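Local structure of histidine--tRNA ligase (Staphylococcus aureus, 1QE0) at residues D140-Y151 with T263-M271. The protein attaches L-histidine to tRNA(His) at the expense of ATP, releasing AMP and diphosphate, and works as a homodimeric class II aminoacyl-tRNA synthetase. Sequence-based numbering, arbitrary orientation.
Sequences DAEVLAMVMHIY and THTAFELMM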
# COMPACT_ATOMS: atom_id res chain seq x y z
N ASP A 140 -5.07 -16.20 -18.42
CA ASP A 140 -3.95 -15.49 -19.01
C ASP A 140 -4.49 -14.19 -19.56
O ASP A 140 -3.99 -13.11 -19.22
CB ASP A 140 -3.37 -16.30 -20.16
CG ASP A 140 -2.51 -17.43 -19.69
OD1 ASP A 140 -1.42 -17.58 -20.26
OD2 ASP A 140 -2.90 -18.14 -18.75
N ALA A 141 -5.52 -14.28 -20.40
CA ALA A 141 -6.11 -13.08 -20.97
C ALA A 141 -6.49 -12.10 -19.85
O ALA A 141 -6.18 -10.91 -19.95
CB ALA A 141 -7.32 -13.41 -21.83
N GLU A 142 -7.07 -12.60 -18.76
CA GLU A 142 -7.46 -11.71 -17.65
C GLU A 142 -6.28 -10.96 -17.06
O GLU A 142 -6.42 -9.76 -16.74
CB GLU A 142 -8.15 -12.48 -16.53
CG GLU A 142 -8.46 -11.61 -15.33
CD GLU A 142 -8.91 -12.42 -14.14
OE1 GLU A 142 -8.04 -12.81 -13.33
OE2 GLU A 142 -10.13 -12.67 -14.01
N VAL A 143 -5.13 -11.64 -16.90
CA VAL A 143 -3.99 -10.95 -16.36
C VAL A 143 -3.36 -10.02 -17.36
O VAL A 143 -2.80 -9.00 -16.95
CB VAL A 143 -2.93 -11.83 -15.71
CG1 VAL A 143 -3.54 -13.09 -15.11
CG2 VAL A 143 -1.81 -12.08 -16.63
N LEU A 144 -3.50 -10.31 -18.66
CA LEU A 144 -2.91 -9.43 -19.70
C LEU A 144 -3.75 -8.20 -19.92
O LEU A 144 -3.23 -7.12 -20.14
CB LEU A 144 -2.73 -10.13 -21.04
CG LEU A 144 -1.68 -11.24 -21.04
CD1 LEU A 144 -1.82 -11.99 -22.34
CD2 LEU A 144 -0.30 -10.69 -20.86
N ALA A 145 -5.07 -8.37 -19.88
CA ALA A 145 -5.98 -7.26 -20.02
C ALA A 145 -5.75 -6.34 -18.80
O ALA A 145 -5.81 -5.10 -18.92
CB ALA A 145 -7.38 -7.78 -20.02
N MET A 146 -5.46 -6.95 -17.65
CA MET A 146 -5.21 -6.21 -16.40
C MET A 146 -3.92 -5.38 -16.46
O MET A 146 -3.94 -4.18 -16.18
CB MET A 146 -5.14 -7.19 -15.21
CG MET A 146 -4.86 -6.54 -13.86
SD MET A 146 -4.24 -7.73 -12.64
CE MET A 146 -5.68 -8.51 -12.21
N VAL A 147 -2.80 -6.02 -16.83
CA VAL A 147 -1.53 -5.32 -16.90
C VAL A 147 -1.68 -4.14 -17.84
O VAL A 147 -1.05 -3.11 -17.65
CB VAL A 147 -0.34 -6.26 -17.26
CG1 VAL A 147 -0.57 -6.91 -18.58
CG2 VAL A 147 0.96 -5.50 -17.29
N MET A 148 -2.60 -4.25 -18.80
CA MET A 148 -2.84 -3.17 -19.74
C MET A 148 -3.71 -2.13 -19.06
O MET A 148 -3.47 -0.91 -19.15
CB MET A 148 -3.56 -3.69 -20.96
CG MET A 148 -3.22 -2.93 -22.20
SD MET A 148 -1.55 -3.32 -22.68
CE MET A 148 -1.69 -3.03 -24.40
N HIS A 149 -4.72 -2.61 -18.35
CA HIS A 149 -5.64 -1.75 -17.66
C HIS A 149 -4.90 -0.89 -16.63
O HIS A 149 -5.08 0.32 -16.59
CB HIS A 149 -6.72 -2.60 -17.00
CG HIS A 149 -7.92 -1.85 -16.53
ND1 HIS A 149 -8.97 -2.41 -15.85
CD2 HIS A 149 -8.24 -0.53 -16.63
CE1 HIS A 149 -9.86 -1.51 -15.54
NE2 HIS A 149 -9.44 -0.35 -16.00
N ILE A 150 -4.05 -1.51 -15.82
CA ILE A 150 -3.32 -0.75 -14.78
C ILE A 150 -2.71 0.53 -15.34
O ILE A 150 -3.10 1.64 -14.95
CB ILE A 150 -2.22 -1.61 -14.11
CG1 ILE A 150 -2.88 -2.60 -13.15
CG2 ILE A 150 -1.21 -0.73 -13.38
CD1 ILE A 150 -1.99 -3.76 -12.77
N TYR A 151 -1.80 0.35 -16.30
CA TYR A 151 -1.10 1.46 -16.92
C TYR A 151 -1.99 2.40 -17.69
O TYR A 151 -1.80 3.62 -17.64
CB TYR A 151 0.00 0.93 -17.81
CG TYR A 151 1.08 0.30 -17.03
CD1 TYR A 151 2.06 1.06 -16.44
CD2 TYR A 151 1.12 -1.05 -16.86
CE1 TYR A 151 3.08 0.48 -15.72
CE2 TYR A 151 2.13 -1.65 -16.14
CZ TYR A 151 3.12 -0.88 -15.57
OH TYR A 151 4.14 -1.47 -14.88
N THR A 263 6.20 -21.73 -18.05
CA THR A 263 5.47 -22.30 -19.17
C THR A 263 4.67 -21.24 -19.89
O THR A 263 4.63 -20.07 -19.49
CB THR A 263 4.49 -23.41 -18.69
OG1 THR A 263 5.09 -24.19 -17.66
CG2 THR A 263 4.13 -24.34 -19.81
N HIS A 264 4.06 -21.67 -20.99
CA HIS A 264 3.21 -20.87 -21.85
C HIS A 264 3.45 -19.38 -22.00
O HIS A 264 4.55 -18.95 -22.37
CB HIS A 264 1.77 -21.14 -21.50
CG HIS A 264 1.33 -22.51 -21.83
ND1 HIS A 264 1.28 -23.52 -20.91
CD2 HIS A 264 0.86 -23.05 -22.99
CE1 HIS A 264 0.79 -24.63 -21.47
NE2 HIS A 264 0.54 -24.34 -22.73
N THR A 265 2.41 -18.58 -21.71
CA THR A 265 2.50 -17.14 -21.87
C THR A 265 3.59 -16.41 -21.14
O THR A 265 3.82 -16.62 -19.95
CB THR A 265 1.19 -16.51 -21.59
OG1 THR A 265 0.26 -17.13 -22.46
CG2 THR A 265 1.23 -15.02 -21.92
N ALA A 266 4.29 -15.57 -21.89
CA ALA A 266 5.37 -14.76 -21.37
C ALA A 266 5.07 -13.42 -22.00
O ALA A 266 4.58 -13.37 -23.12
CB ALA A 266 6.70 -15.29 -21.84
N PHE A 267 5.21 -12.35 -21.23
CA PHE A 267 4.94 -11.03 -21.75
C PHE A 267 5.75 -9.95 -21.07
O PHE A 267 6.38 -10.19 -20.03
CB PHE A 267 3.44 -10.71 -21.69
CG PHE A 267 2.95 -10.39 -20.32
CD1 PHE A 267 2.59 -11.40 -19.43
CD2 PHE A 267 2.89 -9.06 -19.89
CE1 PHE A 267 2.19 -11.11 -18.14
CE2 PHE A 267 2.48 -8.74 -18.58
CZ PHE A 267 2.14 -9.77 -17.71
N GLU A 268 5.72 -8.77 -21.67
CA GLU A 268 6.44 -7.61 -21.19
C GLU A 268 5.65 -6.45 -21.73
O GLU A 268 5.21 -6.51 -22.87
CB GLU A 268 7.82 -7.62 -21.78
CG GLU A 268 8.83 -7.65 -20.70
CD GLU A 268 10.24 -7.77 -21.22
OE1 GLU A 268 11.01 -8.53 -20.59
OE2 GLU A 268 10.58 -7.11 -22.23
N LEU A 269 5.36 -5.46 -20.88
CA LEU A 269 4.62 -4.28 -21.30
C LEU A 269 5.71 -3.27 -21.49
O LEU A 269 6.62 -3.17 -20.65
CB LEU A 269 3.67 -3.77 -20.22
CG LEU A 269 2.37 -3.10 -20.69
CD1 LEU A 269 1.69 -2.37 -19.61
CD2 LEU A 269 2.62 -2.15 -21.79
N MET A 270 5.69 -2.55 -22.60
CA MET A 270 6.73 -1.57 -22.78
C MET A 270 6.26 -0.20 -23.19
O MET A 270 5.15 -0.00 -23.69
CB MET A 270 7.89 -2.10 -23.65
CG MET A 270 7.71 -3.50 -24.20
SD MET A 270 9.29 -4.23 -24.64
CE MET A 270 10.04 -4.31 -23.06
N MET A 271 7.10 0.76 -22.79
CA MET A 271 6.90 2.17 -23.00
C MET A 271 7.91 2.66 -23.99
O MET A 271 9.13 2.43 -23.85
CB MET A 271 7.10 2.89 -21.65
CG MET A 271 7.51 4.37 -21.67
SD MET A 271 6.13 5.53 -21.47
CE MET A 271 4.91 4.52 -20.74
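F267 rises from strand 265-271 against L144 and V147 of helix 140-151, with L144 over one face of its ring and V147 reaching it obliquely. The L144 methyl CD2 makes a CH-pi contact, 3.4 Å from the F267 ring centroid and displaced toward the rim. V147 CG1 meets F267 CE2 at 3.6 Å. With CG between its backbone N and carbonyl carbon (chi1 75°), F267 lifts its ring toward the helix. Further along, L269 CD1 approaches V147 O at 3.4 Å. Helix and strand run nearly parallel, 14° apart, with the helix laid along the largely antiparallel sheet of the class II catalytic domain; I163 of the adjoining strand 159-165 and F306 of strand 302-309 also touch F267. Packing is looser at the flanks: V143 CG2 stays 4.4 Å from F267 CE1, and M148 SD the same distance from L269 CG. E268 points away from the helix, and both it and M270, partly exposed, touch T282 of strand 280-290. At the D140 end the contact becomes polar and buried: T265 OG1 donates to D140 OD1 (2.8 Å), nearly in line with the carboxylate C-O bond, while D140 OD2 is held by a salt bridge to R288 and by the Y234 hydroxyl.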